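PDB 5H5Z: beta-2-microglobulin, which pairs with the MHC class I heavy chain as its light subunit and probably influences which peptides the complex presents in this bony fish. Local coordinates for residues M1-H13 against T23-I36. The protein carries 1 engineered substitution. Residues are numbered along the deposited sequence; the frame is centred on the assembly and turned at random.
Sequences MKVSSPKIQVYSH and TLICYVSNFHPPDI
Tyr11 and Ile25 are paired across the first two strands of the immunoglobulin C1-set sandwich, with side chains on the same face; strands 7-12 and 22-31 form an antiparallel hairpin, and the axes of the paired segments approach to 4.7 Å at 164°. The pair is a hydrogen-bonded one, with Ile25 N giving a 2.7 Å bond to Tyr11 O. Ile25 CB sits over one face of the Tyr11 ring, 4.1 Å from its centroid and 21° off the normal, the geometry of a CH-pi contact, while Ile25 CG2 comes to 3.5 Å from Tyr11 CZ. The phenol gets there because CG lies between the backbone N and the carbonyl carbon (chi1 51°), folding the ring back across the neighbouring strand. Tyr27 CB meets the same ring at its edge, close to the ring plane. Tyr11 OH hydrogen-bonds to Pro228 O of the MHC class I heavy chain, so this face of the sheet also serves the subunit interface. A leucine in place of Tyr11 would probably leave that carbonyl without its donor and uncover Ile25 CG2. On the opposite face, Ile8 CG2 packs at 3.8 Å on Cys26 SG, itself one half of the disulfide to Cys81. Farther along, Lys7 NZ makes a salt bridge to Glu225 of the heavy chain and donates to a water, 3.1 Å from NZ, that also hydrogen-bonds Ser29 OG at 2.7 Å.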
loop_
_atom_site.group_PDB
_atom_site.type_symbol
_atom_site.label_atom_id
_atom_site.label_comp_id
_atom_site.label_asym_id
_atom_site.label_seq_id
_atom_site.Cartn_x
_atom_site.Cartn_y
_atom_site.Cartn_z
ATOM N N MET B 1 16.171 -11.907 -13.287
ATOM C CA MET B 1 15.946 -10.655 -12.512
ATOM C C MET B 1 15.710 -9.472 -13.451
ATOM O O MET B 1 16.445 -9.291 -14.418
ATOM C CB MET B 1 17.140 -10.387 -11.588
ATOM C CG MET B 1 16.988 -9.183 -10.672
ATOM S SD MET B 1 17.473 -7.630 -11.451
ATOM C CE MET B 1 17.082 -6.476 -10.139
ATOM N N LYS B 2 14.687 -8.675 -13.152
ATOM C CA LYS B 2 14.397 -7.456 -13.904
ATOM C C LYS B 2 14.071 -6.323 -12.931
ATOM O O LYS B 2 13.412 -6.543 -11.909
ATOM C CB LYS B 2 13.229 -7.691 -14.869
ATOM C CG LYS B 2 12.965 -6.548 -15.839
ATOM C CD LYS B 2 11.772 -6.823 -16.744
ATOM C CE LYS B 2 12.082 -7.903 -17.771
ATOM N NZ LYS B 2 11.183 -7.818 -18.954
ATOM N N VAL B 3 14.549 -5.121 -13.242
ATOM C CA VAL B 3 14.232 -3.939 -12.448
ATOM C C VAL B 3 12.848 -3.415 -12.829
ATOM O O VAL B 3 12.498 -3.374 -14.009
ATOM C CB VAL B 3 15.282 -2.816 -12.633
ATOM C CG1 VAL B 3 14.908 -1.578 -11.826
ATOM C CG2 VAL B 3 16.665 -3.299 -12.226
ATOM N N SER B 4 12.063 -3.047 -11.819
ATOM C CA SER B 4 10.834 -2.288 -12.015
ATOM C C SER B 4 11.050 -0.921 -11.392
ATOM O O SER B 4 11.194 -0.809 -10.175
ATOM C CB SER B 4 9.638 -2.985 -11.359
ATOM O OG SER B 4 9.271 -4.153 -12.070
ATOM N N SER B 5 11.098 0.110 -12.230
ATOM C CA SER B 5 11.334 1.474 -11.762
ATOM C C SER B 5 10.075 2.062 -11.135
ATOM O O SER B 5 8.975 1.824 -11.626
ATOM C CB SER B 5 11.837 2.354 -12.906
ATOM O OG SER B 5 13.117 1.914 -13.324
ATOM N N PRO B 6 10.238 2.831 -10.043
ATOM C CA PRO B 6 9.087 3.301 -9.268
ATOM C C PRO B 6 8.163 4.276 -9.992
ATOM O O PRO B 6 8.625 5.137 -10.760
ATOM C CB PRO B 6 9.736 3.997 -8.064
ATOM C CG PRO B 6 11.104 4.371 -8.525
ATOM C CD PRO B 6 11.515 3.251 -9.434
ATOM N N LYS B 7 6.865 4.114 -9.754
ATOM C CA LYS B 7 5.900 5.175 -10.016
ATOM C C LYS B 7 6.006 6.118 -8.825
ATOM O O LYS B 7 6.076 5.668 -7.676
ATOM C CB LYS B 7 4.480 4.623 -10.142
ATOM C CG LYS B 7 3.455 5.650 -10.612
ATOM C CD LYS B 7 2.025 5.206 -10.348
ATOM C CE LYS B 7 1.496 4.262 -11.415
ATOM N NZ LYS B 7 0.261 3.578 -10.934
ATOM N N ILE B 8 6.050 7.417 -9.104
ATOM C CA ILE B 8 6.252 8.435 -8.075
ATOM C C ILE B 8 5.157 9.480 -8.172
ATOM O O ILE B 8 5.021 10.161 -9.196
ATOM C CB ILE B 8 7.620 9.140 -8.223
ATOM C CG1 ILE B 8 8.755 8.111 -8.282
ATOM C CG2 ILE B 8 7.832 10.132 -7.082
ATOM C CD1 ILE B 8 10.071 8.668 -8.779
ATOM N N GLN B 9 4.379 9.605 -7.107
ATOM C CA GLN B 9 3.257 10.529 -7.083
ATOM C C GLN B 9 3.355 11.416 -5.857
ATOM O O GLN B 9 3.463 10.926 -4.723
ATOM C CB GLN B 9 1.927 9.774 -7.130
ATOM C CG GLN B 9 1.715 9.016 -8.434
ATOM C CD GLN B 9 0.470 8.155 -8.428
ATOM O OE1 GLN B 9 -0.555 8.519 -9.007
ATOM N NE2 GLN B 9 0.552 7.008 -7.778
ATOM N N VAL B 10 3.318 12.723 -6.106
ATOM C CA VAL B 10 3.519 13.737 -5.073
ATOM C C VAL B 10 2.265 14.595 -4.982
ATOM O O VAL B 10 1.813 15.159 -5.984
ATOM C CB VAL B 10 4.758 14.619 -5.371
ATOM C CG1 VAL B 10 5.104 15.497 -4.172
ATOM C CG2 VAL B 10 5.948 13.753 -5.741
ATOM N N TYR B 11 1.701 14.669 -3.780
ATOM C CA TYR B 11 0.425 15.338 -3.552
ATOM C C TYR B 11 0.299 15.745 -2.091
ATOM O O TYR B 11 1.120 15.370 -1.253
ATOM C CB TYR B 11 -0.747 14.428 -3.964
ATOM C CG TYR B 11 -0.701 13.027 -3.381
ATOM C CD1 TYR B 11 0.095 12.036 -3.956
ATOM C CD2 TYR B 11 -1.471 12.689 -2.263
ATOM C CE1 TYR B 11 0.139 10.754 -3.427
ATOM C CE2 TYR B 11 -1.442 11.406 -1.728
ATOM C CZ TYR B 11 -0.632 10.443 -2.314
ATOM O OH TYR B 11 -0.582 9.167 -1.806
ATOM N N SER B 12 -0.731 16.520 -1.792
ATOM C CA SER B 12 -1.015 16.915 -0.418
ATOM C C SER B 12 -2.294 16.240 0.073
ATOM O O SER B 12 -3.173 15.901 -0.728
ATOM C CB SER B 12 -1.126 18.434 -0.324
ATOM O OG SER B 12 -1.964 18.918 -1.357
ATOM N N HIS B 13 -2.380 16.028 1.386
ATOM C CA HIS B 13 -3.572 15.450 2.013
ATOM C C HIS B 13 -4.817 16.272 1.672
ATOM O O HIS B 13 -5.803 15.731 1.170
ATOM C CB HIS B 13 -3.377 15.345 3.534
ATOM C CG HIS B 13 -4.510 14.680 4.256
ATOM N ND1 HIS B 13 -4.340 13.543 5.020
ATOM C CD2 HIS B 13 -5.825 14.993 4.338
ATOM C CE1 HIS B 13 -5.502 13.187 5.542
ATOM N NE2 HIS B 13 -6.418 14.052 5.145
ATOM N N THR B 23 -0.333 18.185 4.755
ATOM C CA THR B 23 0.632 17.095 4.755
ATOM C C THR B 23 1.093 16.841 3.324
ATOM O O THR B 23 0.283 16.630 2.427
ATOM C CB THR B 23 0.050 15.810 5.385
ATOM O OG1 THR B 23 -0.389 16.093 6.720
ATOM C CG2 THR B 23 1.102 14.706 5.444
ATOM N N LEU B 24 2.406 16.892 3.127
ATOM C CA LEU B 24 3.011 16.588 1.848
ATOM C C LEU B 24 3.276 15.093 1.772
ATOM O O LEU B 24 3.913 14.527 2.660
ATOM C CB LEU B 24 4.309 17.374 1.694
ATOM C CG LEU B 24 5.120 17.174 0.413
ATOM C CD1 LEU B 24 4.392 17.683 -0.827
ATOM C CD2 LEU B 24 6.474 17.849 0.579
ATOM N N ILE B 25 2.796 14.464 0.705
ATOM C CA ILE B 25 2.859 13.015 0.563
ATOM C C ILE B 25 3.541 12.619 -0.739
ATOM O O ILE B 25 3.224 13.153 -1.816
ATOM C CB ILE B 25 1.445 12.384 0.616
ATOM C CG1 ILE B 25 0.736 12.754 1.930
ATOM C CG2 ILE B 25 1.522 10.875 0.412
ATOM C CD1 ILE B 25 -0.759 12.504 1.932
ATOM N N CYS B 26 4.484 11.684 -0.636
ATOM C CA CYS B 26 5.092 11.091 -1.812
ATOM C C CYS B 26 4.857 9.584 -1.782
ATOM O O CYS B 26 5.399 8.883 -0.931
ATOM C CB CYS B 26 6.580 11.437 -1.874
ATOM S SG CYS B 26 7.456 10.801 -3.315
ATOM N N TYR B 27 4.018 9.111 -2.702
ATOM C CA TYR B 27 3.691 7.695 -2.829
ATOM C C TYR B 27 4.546 7.071 -3.918
ATOM O O TYR B 27 4.455 7.448 -5.095
ATOM C CB TYR B 27 2.209 7.517 -3.156
ATOM C CG TYR B 27 1.735 6.078 -3.233
ATOM C CD1 TYR B 27 2.007 5.168 -2.203
ATOM C CD2 TYR B 27 0.976 5.638 -4.313
ATOM C CE1 TYR B 27 1.559 3.857 -2.275
ATOM C CE2 TYR B 27 0.517 4.335 -4.390
ATOM C CZ TYR B 27 0.813 3.449 -3.373
ATOM O OH TYR B 27 0.357 2.155 -3.458
ATOM N N VAL B 28 5.382 6.123 -3.510
ATOM C CA VAL B 28 6.341 5.483 -4.407
ATOM C C VAL B 28 5.952 4.011 -4.529
ATOM O O VAL B 28 5.974 3.278 -3.541
ATOM C CB VAL B 28 7.782 5.657 -3.882
ATOM C CG1 VAL B 28 8.792 5.010 -4.823
ATOM C CG2 VAL B 28 8.105 7.137 -3.696
ATOM N N SER B 29 5.572 3.585 -5.731
ATOM C CA SER B 29 4.955 2.271 -5.897
ATOM C C SER B 29 5.475 1.527 -7.117
ATOM O O SER B 29 6.235 2.081 -7.908
ATOM C CB SER B 29 3.437 2.422 -5.996
ATOM O OG SER B 29 3.087 3.174 -7.152
ATOM N N ASN B 30 5.061 0.267 -7.255
ATOM C CA ASN B 30 5.358 -0.539 -8.441
ATOM C C ASN B 30 6.854 -0.761 -8.690
ATOM O O ASN B 30 7.287 -0.836 -9.842
ATOM C CB ASN B 30 4.701 0.076 -9.694
ATOM C CG ASN B 30 3.182 0.079 -9.629
ATOM O OD1 ASN B 30 2.572 -0.628 -8.821
ATOM N ND2 ASN B 30 2.561 0.875 -10.494
ATOM N N PHE B 31 7.644 -0.872 -7.624
ATOM C CA PHE B 31 9.095 -0.975 -7.795
ATOM C C PHE B 31 9.723 -2.258 -7.252
ATOM O O PHE B 31 9.241 -2.838 -6.287
ATOM C CB PHE B 31 9.818 0.273 -7.259
ATOM C CG PHE B 31 9.798 0.409 -5.759
ATOM C CD1 PHE B 31 10.812 -0.149 -4.980
ATOM C CD2 PHE B 31 8.788 1.128 -5.126
ATOM C CE1 PHE B 31 10.803 -0.013 -3.598
ATOM C CE2 PHE B 31 8.774 1.267 -3.747
ATOM C CZ PHE B 31 9.781 0.693 -2.980
ATOM N N HIS B 32 10.797 -2.687 -7.913
ATOM C CA HIS B 32 11.597 -3.851 -7.512
ATOM C C HIS B 32 12.988 -3.663 -8.113
ATOM O O HIS B 32 13.092 -3.240 -9.263
ATOM C CB HIS B 32 10.978 -5.145 -8.045
ATOM C CG HIS B 32 11.847 -6.355 -7.862
ATOM N ND1 HIS B 32 11.882 -7.073 -6.686
ATOM C CD2 HIS B 32 12.719 -6.965 -8.701
ATOM C CE1 HIS B 32 12.733 -8.075 -6.809
ATOM N NE2 HIS B 32 13.256 -8.031 -8.022
ATOM N N PRO B 33 14.066 -3.976 -7.355
ATOM C CA PRO B 33 14.117 -4.507 -5.980
ATOM C C PRO B 33 13.784 -3.452 -4.903
ATOM O O PRO B 33 13.620 -2.275 -5.235
ATOM C CB PRO B 33 15.558 -5.010 -5.857
ATOM C CG PRO B 33 16.336 -4.142 -6.779
ATOM C CD PRO B 33 15.421 -3.846 -7.935
ATOM N N PRO B 34 13.684 -3.876 -3.626
ATOM C CA PRO B 34 13.137 -3.017 -2.562
ATOM C C PRO B 34 14.013 -1.860 -2.081
ATOM O O PRO B 34 13.470 -0.862 -1.599
ATOM C CB PRO B 34 12.882 -3.997 -1.413
ATOM C CG PRO B 34 13.829 -5.123 -1.649
ATOM C CD PRO B 34 13.951 -5.244 -3.141
ATOM N N ASP B 35 15.335 -1.987 -2.190
ATOM C CA ASP B 35 16.241 -0.937 -1.726
ATOM C C ASP B 35 15.995 0.361 -2.481
ATOM O O ASP B 35 16.032 0.391 -3.714
ATOM C CB ASP B 35 17.702 -1.360 -1.872
ATOM C CG ASP B 35 18.568 -0.847 -0.744
ATOM O OD1 ASP B 35 18.763 0.384 -0.647
ATOM O OD2 ASP B 35 19.039 -1.682 0.059
ATOM N N ILE B 36 15.735 1.426 -1.731
ATOM C CA ILE B 36 15.347 2.709 -2.317
ATOM C C ILE B 36 15.618 3.860 -1.343
ATOM O O ILE B 36 15.654 3.662 -0.123
ATOM C CB ILE B 36 13.857 2.686 -2.756
ATOM C CG1 ILE B 36 13.555 3.796 -3.774
ATOM C CG2 ILE B 36 12.919 2.741 -1.549
ATOM C CD1 ILE B 36 12.373 3.490 -4.672
HETATM O O HOH W 1 7.115 0.106 -12.377
HETATM O O HOH W 2 0.633 2.581 -8.005
#